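Local coordinates for GGDEF and EAL domain-containing protein (Vibrio cholerae O1 str. 2010EL-1786, PDB 6PWK) that binds the second messenger cyclic di-GMP and, as a LapD-type receptor with GGDEF and EAL domains, probably relays its level to the control of large adhesins in biofilm formation, at residues R16-P21 / N27-M32; S33-W38 / S146-L151. One frame throughout, in Å; residues are numbered along the deposited sequence.

Interaction 1: residues R16-P21 / N27-M32. With C2E (9,9'-[(2R,3R,3aS,5S,7aR,9R,10R,10aS,12S,14aR)-3,5,10,12-tetrahydroxy-5,12-dioxidooctahydro-2H,7H-difuro[3,2-d:3',2'-j][1,3,7,9,2,8]tetraoxadiphosphacyclododecine-2,9-diyl]bis(2-amino-1,9-dihydro-6H-purin-6-one)), chain D.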
ATOM      1  N   ARG A  16     -26.359   9.416  -9.134  1.00 86.39           N
ATOM      2  CA  ARG A  16     -25.709   8.431  -8.278  1.00 85.67           C
ATOM      3  C   ARG A  16     -25.053   7.337  -9.106  1.00 81.33           C
ATOM      4  O   ARG A  16     -23.960   6.864  -8.771  1.00 76.67           O
ATOM      5  CB  ARG A  16     -26.721   7.833  -7.301  1.00 88.36           C
ATOM      6  CG  ARG A  16     -26.165   6.704  -6.441  1.00 93.17           C
ATOM      7  CD  ARG A  16     -25.023   7.186  -5.565  1.00102.64           C
ATOM      8  NE  ARG A  16     -25.455   8.226  -4.636  1.00115.24           N
ATOM      9  CZ  ARG A  16     -24.646   8.865  -3.798  1.00119.24           C
ATOM     10  NH1 ARG A  16     -23.352   8.574  -3.768  1.00116.95           N
ATOM     11  NH2 ARG A  16     -25.129   9.797  -2.989  1.00123.01           N
ATOM     12  N   ALA A  17     -25.695   6.937 -10.202  1.00 80.69           N
ATOM     13  CA  ALA A  17     -25.184   5.829 -11.000  1.00 73.25           C
ATOM     14  C   ALA A  17     -24.024   6.253 -11.892  1.00 74.68           C
ATOM     15  O   ALA A  17     -23.075   5.484 -12.081  1.00 76.36           O
ATOM     16  CB  ALA A  17     -26.312   5.231 -11.840  1.00 76.04           C
ATOM     17  N   TYR A  18     -24.072   7.471 -12.441  1.00 72.07           N
ATOM     18  CA  TYR A  18     -23.151   7.871 -13.498  1.00 65.21           C
ATOM     19  C   TYR A  18     -22.289   9.086 -13.181  1.00 69.44           C
ATOM     20  O   TYR A  18     -21.415   9.416 -13.990  1.00 76.52           O
ATOM     21  CB  TYR A  18     -23.924   8.146 -14.795  1.00 55.87           C
ATOM     22  CG  TYR A  18     -24.597   6.927 -15.386  1.00 69.00           C
ATOM     23  CD1 TYR A  18     -23.970   5.686 -15.359  1.00 73.32           C
ATOM     24  CD2 TYR A  18     -25.858   7.012 -15.959  1.00 66.12           C
ATOM     25  CE1 TYR A  18     -24.583   4.568 -15.895  1.00 78.35           C
ATOM     26  CE2 TYR A  18     -26.477   5.901 -16.496  1.00 68.40           C
ATOM     27  CZ  TYR A  18     -25.834   4.681 -16.461  1.00 76.09           C
ATOM     28  OH  TYR A  18     -26.445   3.568 -16.994  1.00 82.73           O
ATOM     29  N   LEU A  19     -22.493   9.762 -12.053  1.00 64.23           N
ATOM     30  CA  LEU A  19     -21.736  10.966 -11.729  1.00 67.21           C
ATOM     31  C   LEU A  19     -20.828  10.713 -10.534  1.00 74.60           C
ATOM     32  O   LEU A  19     -21.278  10.206  -9.500  1.00 77.36           O
ATOM     33  CB  LEU A  19     -22.664  12.147 -11.434  1.00 68.39           C
ATOM     34  CG  LEU A  19     -21.974  13.501 -11.249  1.00 73.24           C
ATOM     35  CD1 LEU A  19     -21.666  14.134 -12.599  1.00 76.95           C
ATOM     36  CD2 LEU A  19     -22.813  14.435 -10.390  1.00 79.16           C
ATOM     37  N   ASP A  20     -19.556  11.072 -10.680  1.00 78.62           N
ATOM     38  CA  ASP A  20     -18.609  10.989  -9.574  1.00 76.27           C
ATOM     39  C   ASP A  20     -18.745  12.227  -8.695  1.00 76.86           C
ATOM     40  O   ASP A  20     -18.590  13.347  -9.196  1.00 81.38           O
ATOM     41  CB  ASP A  20     -17.184  10.868 -10.100  1.00 78.34           C
ATOM     42  CG  ASP A  20     -16.143  11.041  -9.012  1.00 78.14           C
ATOM     43  OD1 ASP A  20     -16.045  10.159  -8.133  1.00 79.93           O
ATOM     44  OD2 ASP A  20     -15.421  12.059  -9.037  1.00 70.57           O
ATOM     45  N   PRO A  21     -19.034  12.078  -7.399  1.00 72.90           N
ATOM     46  CA  PRO A  21     -19.288  13.266  -6.566  1.00 77.15           C
ATOM     47  C   PRO A  21     -18.098  14.202  -6.441  1.00 89.33           C
ATOM     48  O   PRO A  21     -18.289  15.422  -6.344  1.00 95.07           O
ATOM     49  CB  PRO A  21     -19.672  12.661  -5.207  1.00 69.73           C
ATOM     50  CG  PRO A  21     -20.130  11.275  -5.518  1.00 70.68           C
ATOM     51  CD  PRO A  21     -19.293  10.823  -6.674  1.00 70.10           C
ATOM     52  N   ASN A  27     -18.594   9.215 -14.056  1.00 69.60           N
ATOM     53  CA  ASN A  27     -17.768   8.207 -13.405  1.00 66.46           C
ATOM     54  C   ASN A  27     -17.290   7.199 -14.451  1.00 67.76           C
ATOM     55  O   ASN A  27     -17.429   7.407 -15.659  1.00 69.58           O
ATOM     56  CB  ASN A  27     -18.529   7.548 -12.254  1.00 66.54           C
ATOM     57  CG  ASN A  27     -19.802   6.854 -12.703  1.00 63.78           C
ATOM     58  OD1 ASN A  27     -20.086   6.744 -13.895  1.00 61.85           O
ATOM     59  ND2 ASN A  27     -20.575   6.373 -11.737  1.00 62.96           N
ATOM     60  N   ARG A  28     -16.718   6.086 -13.990  1.00 65.59           N
ATOM     61  CA  ARG A  28     -16.187   5.096 -14.919  1.00 57.53           C
ATOM     62  C   ARG A  28     -17.302   4.420 -15.709  1.00 71.34           C
ATOM     63  O   ARG A  28     -17.159   4.185 -16.914  1.00 80.46           O
ATOM     64  CB  ARG A  28     -15.358   4.061 -14.158  1.00 51.95           C
ATOM     65  CG  ARG A  28     -14.718   3.007 -15.042  1.00 47.62           C
ATOM     66  CD  ARG A  28     -13.915   2.009 -14.225  1.00 45.73           C
ATOM     67  NE  ARG A  28     -13.259   1.025 -15.080  1.00 60.41           N
ATOM     68  CZ  ARG A  28     -12.089   1.221 -15.678  1.00 59.33           C
ATOM     69  NH1 ARG A  28     -11.444   2.368 -15.516  1.00 55.79           N
ATOM     70  NH2 ARG A  28     -11.564   0.272 -16.441  1.00 57.44           N
ATOM     71  N   ALA A  29     -18.420   4.106 -15.049  1.00 73.27           N
ATOM     72  CA  ALA A  29     -19.530   3.460 -15.743  1.00 59.64           C
ATOM     73  C   ALA A  29     -20.121   4.372 -16.810  1.00 60.75           C
ATOM     74  O   ALA A  29     -20.521   3.906 -17.884  1.00 62.92           O
ATOM     75  CB  ALA A  29     -20.603   3.039 -14.740  1.00 51.86           C
ATOM     76  N   TYR A  30     -20.192   5.675 -16.530  1.00 66.37           N
ATOM     77  CA  TYR A  30     -20.618   6.631 -17.546  1.00 64.65           C
ATOM     78  C   TYR A  30     -19.681   6.605 -18.744  1.00 77.00           C
ATOM     79  O   TYR A  30     -20.125   6.684 -19.895  1.00 80.90           O
ATOM     80  CB  TYR A  30     -20.685   8.038 -16.946  1.00 66.40           C
ATOM     81  CG  TYR A  30     -20.684   9.164 -17.961  1.00 77.02           C
ATOM     82  CD1 TYR A  30     -21.870   9.645 -18.498  1.00 80.45           C
ATOM     83  CD2 TYR A  30     -19.493   9.756 -18.370  1.00 82.75           C
ATOM     84  CE1 TYR A  30     -21.871  10.678 -19.419  1.00 81.03           C
ATOM     85  CE2 TYR A  30     -19.484  10.785 -19.292  1.00 86.30           C
ATOM     86  CZ  TYR A  30     -20.675  11.244 -19.812  1.00 85.75           C
ATOM     87  OH  TYR A  30     -20.672  12.270 -20.729  1.00 89.60           O
ATOM     88  N   TYR A  31     -18.376   6.491 -18.490  1.00 79.70           N
ATOM     89  CA  TYR A  31     -17.405   6.510 -19.578  1.00 72.45           C
ATOM     90  C   TYR A  31     -17.562   5.298 -20.486  1.00 68.23           C
ATOM     91  O   TYR A  31     -17.522   5.426 -21.714  1.00 61.89           O
ATOM     92  CB  TYR A  31     -15.991   6.572 -19.011  1.00 70.31           C
ATOM     93  CG  TYR A  31     -14.948   6.848 -20.059  1.00 67.03           C
ATOM     94  CD1 TYR A  31     -14.741   8.137 -20.526  1.00 67.50           C
ATOM     95  CD2 TYR A  31     -14.175   5.825 -20.590  1.00 64.10           C
ATOM     96  CE1 TYR A  31     -13.799   8.400 -21.486  1.00 66.17           C
ATOM     97  CE2 TYR A  31     -13.224   6.080 -21.555  1.00 67.08           C
ATOM     98  CZ  TYR A  31     -13.042   7.373 -21.996  1.00 69.60           C
ATOM     99  OH  TYR A  31     -12.097   7.644 -22.953  1.00 72.25           O
ATOM    100  N   MET A  32     -17.740   4.113 -19.898  1.00 73.50           N
ATOM    101  CA  MET A  32     -17.901   2.907 -20.705  1.00 81.29           C
ATOM    102  C   MET A  32     -19.190   2.954 -21.516  1.00 86.38           C
ATOM    103  O   MET A  32     -19.228   2.479 -22.657  1.00 89.88           O
ATOM    104  CB  MET A  32     -17.870   1.672 -19.806  1.00 81.64           C
ATOM    105  CG  MET A  32     -16.634   1.595 -18.925  1.00 81.42           C
ATOM    106  SD  MET A  32     -15.108   1.600 -19.886  1.00 80.93           S
ATOM    107  CE  MET A  32     -13.936   2.165 -18.657  1.00 77.62           C
TER
HETATM  108  P1  C2E D 702      -5.370  -5.267 -17.788  1.00 60.51           P
HETATM  109  O2P C2E D 702      -4.992  -4.635 -16.471  1.00 62.34           O
HETATM  110  O1P C2E D 702      -4.463  -6.455 -17.892  1.00 56.05           O
HETATM  111  O5' C2E D 702      -6.850  -5.955 -17.801  1.00 61.63           O
HETATM  112  C5' C2E D 702      -7.123  -6.977 -18.704  1.00 68.28           C
HETATM  113  C4' C2E D 702      -8.599  -7.312 -18.389  1.00 75.40           C
HETATM  114  O4' C2E D 702      -8.689  -7.702 -17.147  1.00 78.54           O
HETATM  115  C3' C2E D 702      -9.325  -5.953 -18.337  1.00 73.17           C
HETATM  116  O3' C2E D 702      -9.792  -5.576 -19.544  1.00 69.12           O
HETATM  117  C2' C2E D 702     -10.474  -6.177 -17.333  1.00 70.42           C
HETATM  118  O2' C2E D 702     -11.731  -6.530 -18.054  1.00 79.69           O
HETATM  119  C1' C2E D 702     -10.144  -7.235 -16.637  1.00 73.14           C
HETATM  120  N9  C2E D 702     -10.191  -7.007 -15.214  1.00 73.69           N
HETATM  121  C8  C2E D 702      -9.018  -6.326 -15.183  1.00 72.85           C
HETATM  122  N7  C2E D 702      -8.819  -5.970 -13.889  1.00 65.52           N
HETATM  123  C5  C2E D 702      -9.834  -6.425 -13.148  1.00 70.61           C
HETATM  124  C6  C2E D 702     -10.194  -6.355 -11.644  1.00 80.94           C
HETATM  125  O6  C2E D 702      -9.495  -5.804 -10.860  1.00 85.05           O
HETATM  126  N1  C2E D 702     -11.397  -6.965 -11.141  1.00 86.93           N
HETATM  127  C2  C2E D 702     -12.292  -7.653 -12.044  1.00 86.03           C
HETATM  128  N2  C2E D 702     -13.536  -8.305 -11.648  1.00 95.45           N
HETATM  129  N3  C2E D 702     -11.930  -7.703 -13.453  1.00 79.51           N
HETATM  130  C4  C2E D 702     -10.682  -7.075 -13.981  1.00 72.80           C
HETATM  131  P11 C2E D 702     -10.307  -3.991 -19.550  1.00 76.38           P
HETATM  132  O21 C2E D 702     -11.131  -3.484 -18.387  1.00 83.57           O
HETATM  133  O11 C2E D 702     -11.241  -3.875 -20.723  1.00 67.25           O
HETATM  134  O5A C2E D 702      -8.960  -3.132 -19.989  1.00 77.94           O
HETATM  135  C5A C2E D 702      -7.958  -3.846 -20.662  1.00 66.63           C
HETATM  136  C4A C2E D 702      -6.726  -3.035 -20.650  1.00 64.72           C
HETATM  137  O4A C2E D 702      -7.005  -1.763 -20.800  1.00 68.71           O
HETATM  138  C3A C2E D 702      -6.000  -3.197 -19.144  1.00 68.50           C
HETATM  139  O3A C2E D 702      -5.040  -4.350 -19.126  1.00 76.25           O
HETATM  140  C2A C2E D 702      -5.386  -2.162 -18.958  1.00 69.79           C
HETATM  141  O2A C2E D 702      -4.017  -2.292 -19.573  1.00 66.83           O
HETATM  142  C1A C2E D 702      -6.267  -1.023 -19.705  1.00 65.00           C
HETATM  143  N91 C2E D 702      -7.101  -0.419 -18.882  1.00 67.19           N
HETATM  144  C81 C2E D 702      -8.365  -0.747 -18.566  1.00 67.80           C
HETATM  145  N71 C2E D 702      -8.798   0.186 -17.701  1.00 64.20           N
HETATM  146  C51 C2E D 702      -7.816   1.063 -17.502  1.00 65.49           C
HETATM  147  C61 C2E D 702      -7.721   2.318 -16.639  1.00 62.06           C
HETATM  148  O61 C2E D 702      -8.661   2.628 -16.000  1.00 61.53           O
HETATM  149  N11 C2E D 702      -6.531   3.114 -16.590  1.00 63.63           N
HETATM  150  C21 C2E D 702      -5.388   2.727 -17.373  1.00 55.04           C
HETATM  151  N21 C2E D 702      -4.167   3.523 -17.335  1.00 53.82           N
HETATM  152  N31 C2E D 702      -5.489   1.521 -18.199  1.00 54.66           N
HETATM  153  C41 C2E D 702      -6.740   0.695 -18.242  1.00 63.86           C
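Asn-27 fastens the start of helix 28-41 to the C-terminal end of helix 3-18, and its side chain makes one of the two hydrogen bonds across the contact. CB lies 4.2 Å from CB of Asp-20. With chi1 at 60°, CG sits between the backbone N and the carbonyl carbon, which sets the amide against the carbonyl end of the first helix, CG itself lying 3.3 Å from Tyr-18 O. From there ND2 donates to Ala-17 O at 2.7 Å, with the acceptor nearly in the amide plane but the N-H arriving well above the plane of the Ala-17 carbonyl. OD1 turns back to its own helix and accepts from Tyr-30 N at 2.8 Å, so that Asn-27 is the N-cap. The backbone joins in: Asn-27 N donates to Tyr-18 O at 2.8 Å, again from above the carbonyl plane. Beside these bonds the CB atoms of Tyr-18 and Tyr-30 meet at 3.9 Å, while CD1 of the Tyr-18 ring reaches CB of Ala-29. The carboxylate of Asp-20 is engaged elsewhere, by Ser-23 and Arg-91.

Arg-28 leaves the same helical turn in another direction. Its chain runs extended to a guanidinium that approaches one guanine of cyclic di-GMP edge-on, NH1 donating to O61 at 2.8 Å and NH2 to N71 at 3.0 Å, with Met-32 CE over one face of the group. NH1 is held as well by Ile-92 O. One asparagine amide thus uses both its ends, joining helix 3-18, probably the S helix, to helix 28-41 and capping the helix that presents the guanine-reading arginine.

Interaction 2: residues S33-W38 / S146-L151. With C2E (9,9'-[(2R,3R,3aS,5S,7aR,9R,10R,10aS,12S,14aR)-3,5,10,12-tetrahydroxy-5,12-dioxidooctahydro-2H,7H-difuro[3,2-d:3',2'-j][1,3,7,9,2,8]tetraoxadiphosphacyclododecine-2,9-diyl]bis(2-amino-1,9-dihydro-6H-purin-6-one)), chain D.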
ATOM      1  N   SER A  33     -20.252   3.528 -20.947  1.00 77.05           N
ATOM      2  CA  SER A  33     -21.505   3.667 -21.686  1.00 80.32           C
ATOM      3  C   SER A  33     -21.341   4.612 -22.870  1.00 81.90           C
ATOM      4  O   SER A  33     -21.737   4.288 -23.995  1.00 84.42           O
ATOM      5  CB  SER A  33     -22.613   4.158 -20.754  1.00 78.67           C
ATOM      6  OG  SER A  33     -23.748   4.571 -21.493  1.00 75.20           O
ATOM      7  N   GLN A  34     -20.761   5.792 -22.633  1.00 80.95           N
ATOM      8  CA  GLN A  34     -20.515   6.727 -23.727  1.00 78.80           C
ATOM      9  C   GLN A  34     -19.539   6.153 -24.744  1.00 74.28           C
ATOM     10  O   GLN A  34     -19.656   6.427 -25.943  1.00 69.77           O
ATOM     11  CB  GLN A  34     -19.983   8.050 -23.178  1.00 79.54           C
ATOM     12  CG  GLN A  34     -20.924   8.758 -22.222  1.00 87.57           C
ATOM     13  CD  GLN A  34     -22.191   9.242 -22.895  1.00100.18           C
ATOM     14  OE1 GLN A  34     -23.178   8.510 -22.986  1.00106.85           O
ATOM     15  NE2 GLN A  34     -22.174  10.482 -23.368  1.00100.71           N
ATOM     16  N   LEU A  35     -18.572   5.357 -24.286  1.00 81.74           N
ATOM     17  CA  LEU A  35     -17.600   4.768 -25.201  1.00 87.36           C
ATOM     18  C   LEU A  35     -18.244   3.701 -26.076  1.00 88.27           C
ATOM     19  O   LEU A  35     -17.987   3.645 -27.285  1.00 84.55           O
ATOM     20  CB  LEU A  35     -16.431   4.177 -24.414  1.00 90.65           C
ATOM     21  CG  LEU A  35     -15.200   3.713 -25.192  1.00 90.83           C
ATOM     22  CD1 LEU A  35     -14.469   4.902 -25.794  1.00 95.57           C
ATOM     23  CD2 LEU A  35     -14.274   2.910 -24.290  1.00 81.08           C
ATOM     24  N   SER A  36     -19.084   2.847 -25.485  1.00 94.22           N
ATOM     25  CA  SER A  36     -19.692   1.761 -26.246  1.00 91.88           C
ATOM     26  C   SER A  36     -20.694   2.279 -27.270  1.00 96.71           C
ATOM     27  O   SER A  36     -20.833   1.691 -28.349  1.00100.18           O
ATOM     28  CB  SER A  36     -20.364   0.770 -25.295  1.00 85.15           C
ATOM     29  OG  SER A  36     -20.756  -0.408 -25.976  1.00 88.87           O
ATOM     30  N   GLY A  37     -21.395   3.368 -26.958  1.00 98.29           N
ATOM     31  CA  GLY A  37     -22.331   3.930 -27.919  1.00100.94           C
ATOM     32  C   GLY A  37     -21.633   4.632 -29.068  1.00 91.83           C
ATOM     33  O   GLY A  37     -22.094   4.580 -30.212  1.00 83.55           O
ATOM     34  N   TRP A  38     -20.512   5.298 -28.781  1.00 92.12           N
ATOM     35  CA  TRP A  38     -19.747   5.958 -29.832  1.00 99.17           C
ATOM     36  C   TRP A  38     -19.135   4.944 -30.792  1.00 96.64           C
ATOM     37  O   TRP A  38     -19.055   5.194 -32.001  1.00 95.94           O
ATOM     38  CB  TRP A  38     -18.663   6.838 -29.208  1.00 98.82           C
ATOM     39  CG  TRP A  38     -17.580   7.251 -30.157  1.00101.37           C
ATOM     40  CD1 TRP A  38     -17.696   8.109 -31.211  1.00104.32           C
ATOM     41  CD2 TRP A  38     -16.209   6.837 -30.126  1.00100.38           C
ATOM     42  NE1 TRP A  38     -16.484   8.248 -31.844  1.00105.59           N
ATOM     43  CE2 TRP A  38     -15.555   7.477 -31.196  1.00100.99           C
ATOM     44  CE3 TRP A  38     -15.473   5.983 -29.298  1.00 94.89           C
ATOM     45  CZ2 TRP A  38     -14.199   7.292 -31.460  1.00 93.33           C
ATOM     46  CZ3 TRP A  38     -14.128   5.800 -29.563  1.00 90.21           C
ATOM     47  CH2 TRP A  38     -13.506   6.450 -30.635  1.00 90.34           C
ATOM     48  N   SER A 146     -12.446  -1.080 -33.712  1.00114.20           N
ATOM     49  CA  SER A 146     -11.817  -1.615 -32.515  1.00108.64           C
ATOM     50  C   SER A 146     -12.863  -1.883 -31.442  1.00100.28           C
ATOM     51  O   SER A 146     -13.880  -1.188 -31.352  1.00 97.75           O
ATOM     52  CB  SER A 146     -10.755  -0.649 -31.970  1.00104.26           C
ATOM     53  OG  SER A 146      -9.863  -0.240 -32.994  1.00100.93           O
ATOM     54  N   SER A 147     -12.601  -2.902 -30.625  1.00101.16           N
ATOM     55  CA  SER A 147     -13.456  -3.209 -29.490  1.00 93.29           C
ATOM     56  C   SER A 147     -13.169  -2.238 -28.347  1.00 94.16           C
ATOM     57  O   SER A 147     -12.297  -1.367 -28.435  1.00 97.81           O
ATOM     58  CB  SER A 147     -13.255  -4.656 -29.046  1.00 92.28           C
ATOM     59  OG  SER A 147     -11.988  -4.828 -28.437  1.00 90.00           O
ATOM     60  N   THR A 148     -13.909  -2.389 -27.247  1.00 94.70           N
ATOM     61  CA  THR A 148     -13.747  -1.458 -26.136  1.00 89.43           C
ATOM     62  C   THR A 148     -12.513  -1.783 -25.301  1.00 87.21           C
ATOM     63  O   THR A 148     -11.848  -0.871 -24.796  1.00 90.57           O
ATOM     64  CB  THR A 148     -15.010  -1.440 -25.267  1.00 82.04           C
ATOM     65  OG1 THR A 148     -14.893  -0.416 -24.271  1.00 74.56           O
ATOM     66  CG2 THR A 148     -15.238  -2.785 -24.585  1.00 83.51           C
ATOM     67  N   THR A 149     -12.181  -3.070 -25.151  1.00 73.76           N
ATOM     68  CA  THR A 149     -10.955  -3.433 -24.445  1.00 62.74           C
ATOM     69  C   THR A 149      -9.723  -3.060 -25.255  1.00 69.76           C
ATOM     70  O   THR A 149      -8.682  -2.722 -24.680  1.00 70.54           O
ATOM     71  CB  THR A 149     -10.942  -4.929 -24.130  1.00 69.16           C
ATOM     72  OG1 THR A 149     -10.845  -5.673 -25.354  1.00 83.62           O
ATOM     73  CG2 THR A 149     -12.213  -5.335 -23.401  1.00 78.94           C
ATOM     74  N   THR A 150      -9.825  -3.120 -26.584  1.00 72.80           N
ATOM     75  CA  THR A 150      -8.707  -2.739 -27.441  1.00 72.65           C
ATOM     76  C   THR A 150      -8.335  -1.274 -27.243  1.00 70.61           C
ATOM     77  O   THR A 150      -7.158  -0.938 -27.072  1.00 61.46           O
ATOM     78  CB  THR A 150      -9.054  -3.014 -28.908  1.00 75.10           C
ATOM     79  OG1 THR A 150      -9.078  -4.427 -29.142  1.00 78.32           O
ATOM     80  CG2 THR A 150      -8.036  -2.362 -29.836  1.00 73.28           C
ATOM     81  N   LEU A 151      -9.331  -0.385 -27.261  1.00 66.92           N
ATOM     82  CA  LEU A 151      -9.042   1.038 -27.110  1.00 68.22           C
ATOM     83  C   LEU A 151      -8.485   1.351 -25.726  1.00 69.18           C
ATOM     84  O   LEU A 151      -7.619   2.221 -25.585  1.00 64.87           O
ATOM     85  CB  LEU A 151     -10.295   1.867 -27.384  1.00 67.48           C
ATOM     86  CG  LEU A 151     -10.668   2.068 -28.854  1.00 68.72           C
ATOM     87  CD1 LEU A 151     -11.622   3.245 -29.005  1.00 66.05           C
ATOM     88  CD2 LEU A 151      -9.423   2.270 -29.706  1.00 67.04           C
TER
HETATM   89  P1  C2E D 702      -5.370  -5.267 -17.788  1.00 60.51           P
HETATM   90  O2P C2E D 702      -4.992  -4.635 -16.471  1.00 62.34           O
HETATM   91  O1P C2E D 702      -4.463  -6.455 -17.892  1.00 56.05           O
HETATM   92  O5' C2E D 702      -6.850  -5.955 -17.801  1.00 61.63           O
HETATM   93  C5' C2E D 702      -7.123  -6.977 -18.704  1.00 68.28           C
HETATM   94  C4' C2E D 702      -8.599  -7.312 -18.389  1.00 75.40           C
HETATM   95  O4' C2E D 702      -8.689  -7.702 -17.147  1.00 78.54           O
HETATM   96  C3' C2E D 702      -9.325  -5.953 -18.337  1.00 73.17           C
HETATM   97  O3' C2E D 702      -9.792  -5.576 -19.544  1.00 69.12           O
HETATM   98  C2' C2E D 702     -10.474  -6.177 -17.333  1.00 70.42           C
HETATM   99  O2' C2E D 702     -11.731  -6.530 -18.054  1.00 79.69           O
HETATM  100  C1' C2E D 702     -10.144  -7.235 -16.637  1.00 73.14           C
HETATM  101  N9  C2E D 702     -10.191  -7.007 -15.214  1.00 73.69           N
HETATM  102  C8  C2E D 702      -9.018  -6.326 -15.183  1.00 72.85           C
HETATM  103  N7  C2E D 702      -8.819  -5.970 -13.889  1.00 65.52           N
HETATM  104  C5  C2E D 702      -9.834  -6.425 -13.148  1.00 70.61           C
HETATM  105  C6  C2E D 702     -10.194  -6.355 -11.644  1.00 80.94           C
HETATM  106  O6  C2E D 702      -9.495  -5.804 -10.860  1.00 85.05           O
HETATM  107  N1  C2E D 702     -11.397  -6.965 -11.141  1.00 86.93           N
HETATM  108  C2  C2E D 702     -12.292  -7.653 -12.044  1.00 86.03           C
HETATM  109  N2  C2E D 702     -13.536  -8.305 -11.648  1.00 95.45           N
HETATM  110  N3  C2E D 702     -11.930  -7.703 -13.453  1.00 79.51           N
HETATM  111  C4  C2E D 702     -10.682  -7.075 -13.981  1.00 72.80           C
HETATM  112  P11 C2E D 702     -10.307  -3.991 -19.550  1.00 76.38           P
HETATM  113  O21 C2E D 702     -11.131  -3.484 -18.387  1.00 83.57           O
HETATM  114  O11 C2E D 702     -11.241  -3.875 -20.723  1.00 67.25           O
HETATM  115  O5A C2E D 702      -8.960  -3.132 -19.989  1.00 77.94           O
HETATM  116  C5A C2E D 702      -7.958  -3.846 -20.662  1.00 66.63           C
HETATM  117  C4A C2E D 702      -6.726  -3.035 -20.650  1.00 64.72           C
HETATM  118  O4A C2E D 702      -7.005  -1.763 -20.800  1.00 68.71           O
HETATM  119  C3A C2E D 702      -6.000  -3.197 -19.144  1.00 68.50           C
HETATM  120  O3A C2E D 702      -5.040  -4.350 -19.126  1.00 76.25           O
HETATM  121  C2A C2E D 702      -5.386  -2.162 -18.958  1.00 69.79           C
HETATM  122  O2A C2E D 702      -4.017  -2.292 -19.573  1.00 66.83           O
HETATM  123  C1A C2E D 702      -6.267  -1.023 -19.705  1.00 65.00           C
HETATM  124  N91 C2E D 702      -7.101  -0.419 -18.882  1.00 67.19           N
HETATM  125  C81 C2E D 702      -8.365  -0.747 -18.566  1.00 67.80           C
HETATM  126  N71 C2E D 702      -8.798   0.186 -17.701  1.00 64.20           N
HETATM  127  C51 C2E D 702      -7.816   1.063 -17.502  1.00 65.49           C
HETATM  128  C61 C2E D 702      -7.721   2.318 -16.639  1.00 62.06           C
HETATM  129  O61 C2E D 702      -8.661   2.628 -16.000  1.00 61.53           O
HETATM  130  N11 C2E D 702      -6.531   3.114 -16.590  1.00 63.63           N
HETATM  131  C21 C2E D 702      -5.388   2.727 -17.373  1.00 55.04           C
HETATM  132  N21 C2E D 702      -4.167   3.523 -17.335  1.00 53.82           N
HETATM  133  N31 C2E D 702      -5.489   1.521 -18.199  1.00 54.66           N
HETATM  134  C41 C2E D 702      -6.740   0.695 -18.242  1.00 63.86           C
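Segment 33-38 is helical throughout, in the middle of helix 28-41, whereas 146-151 comprises a two-residue approach and the first turn of helix 148-164. Ser-147 holds the N-cap position of the latter, and the opening backbone bond from Leu-151 N to Ser-147 O is weak at 3.3 Å. The Ser-147 hydroxyl also pairs with that of Thr-150, OG to OG1 at 3.0 Å, across the first turn.

Between the helices the touch is made by side-chain ends. Leu-35 has CG anti to its backbone N (chi1 -170°), and its CD2 methyl reaches the hydroxyl of Thr-148, 3.4 Å from OG1, a contact of a methyl with a polar atom. Both residues start out toward the opposing helix, and their side chains meet at a slant. One turn further along each helix, Leu-151 and Trp-38 form the second point of contact. The CD1 methyl of Leu-151 comes to the rim of the six-membered ring, near the indole plane, 3.6 Å from CZ3, and the two side chains lie roughly perpendicular.

These helices pack in the GGDEF domain, on its five-stranded mixed sheet. Leu-35 and Trp-38 rest on Ile-100 of strand 96-102, while Trp-38 and Leu-151 both touch Asn-142 at the end of strand 136-142. The rotation of the indole is fixed further by NE1, which is hydrogen-bonded to Ile-44 O.

The CB of Thr-149 leaves the helix away from segment 33-38, and the residue lines the cyclic di-GMP pocket. Its CG2 methyl lies 3.2 Å from the phosphate oxygen O11, and the ligand is held from the same helix by Asp-156.

Both contacts belong to the GGDEF domain and lie with their centres 15 Å apart, on the same side of the chain's centre. They follow one another along the sequence: interaction 1 closes at residue 32, and interaction 2 opens at 33 on the same helix 28-41. Its N-terminal end is thereby joined to helix 3-18, and its middle to helix 148-164, reached after a further 107 residues that include most strands of the five-stranded sheet. Each contact also brings a residue to the same cyclic di-GMP, Arg-28 to a guanine and Thr-149 to a phosphate. The shared helix therefore connects the N-terminal helix with this ligand pocket, to which Asp-68 of the second subunit contributes.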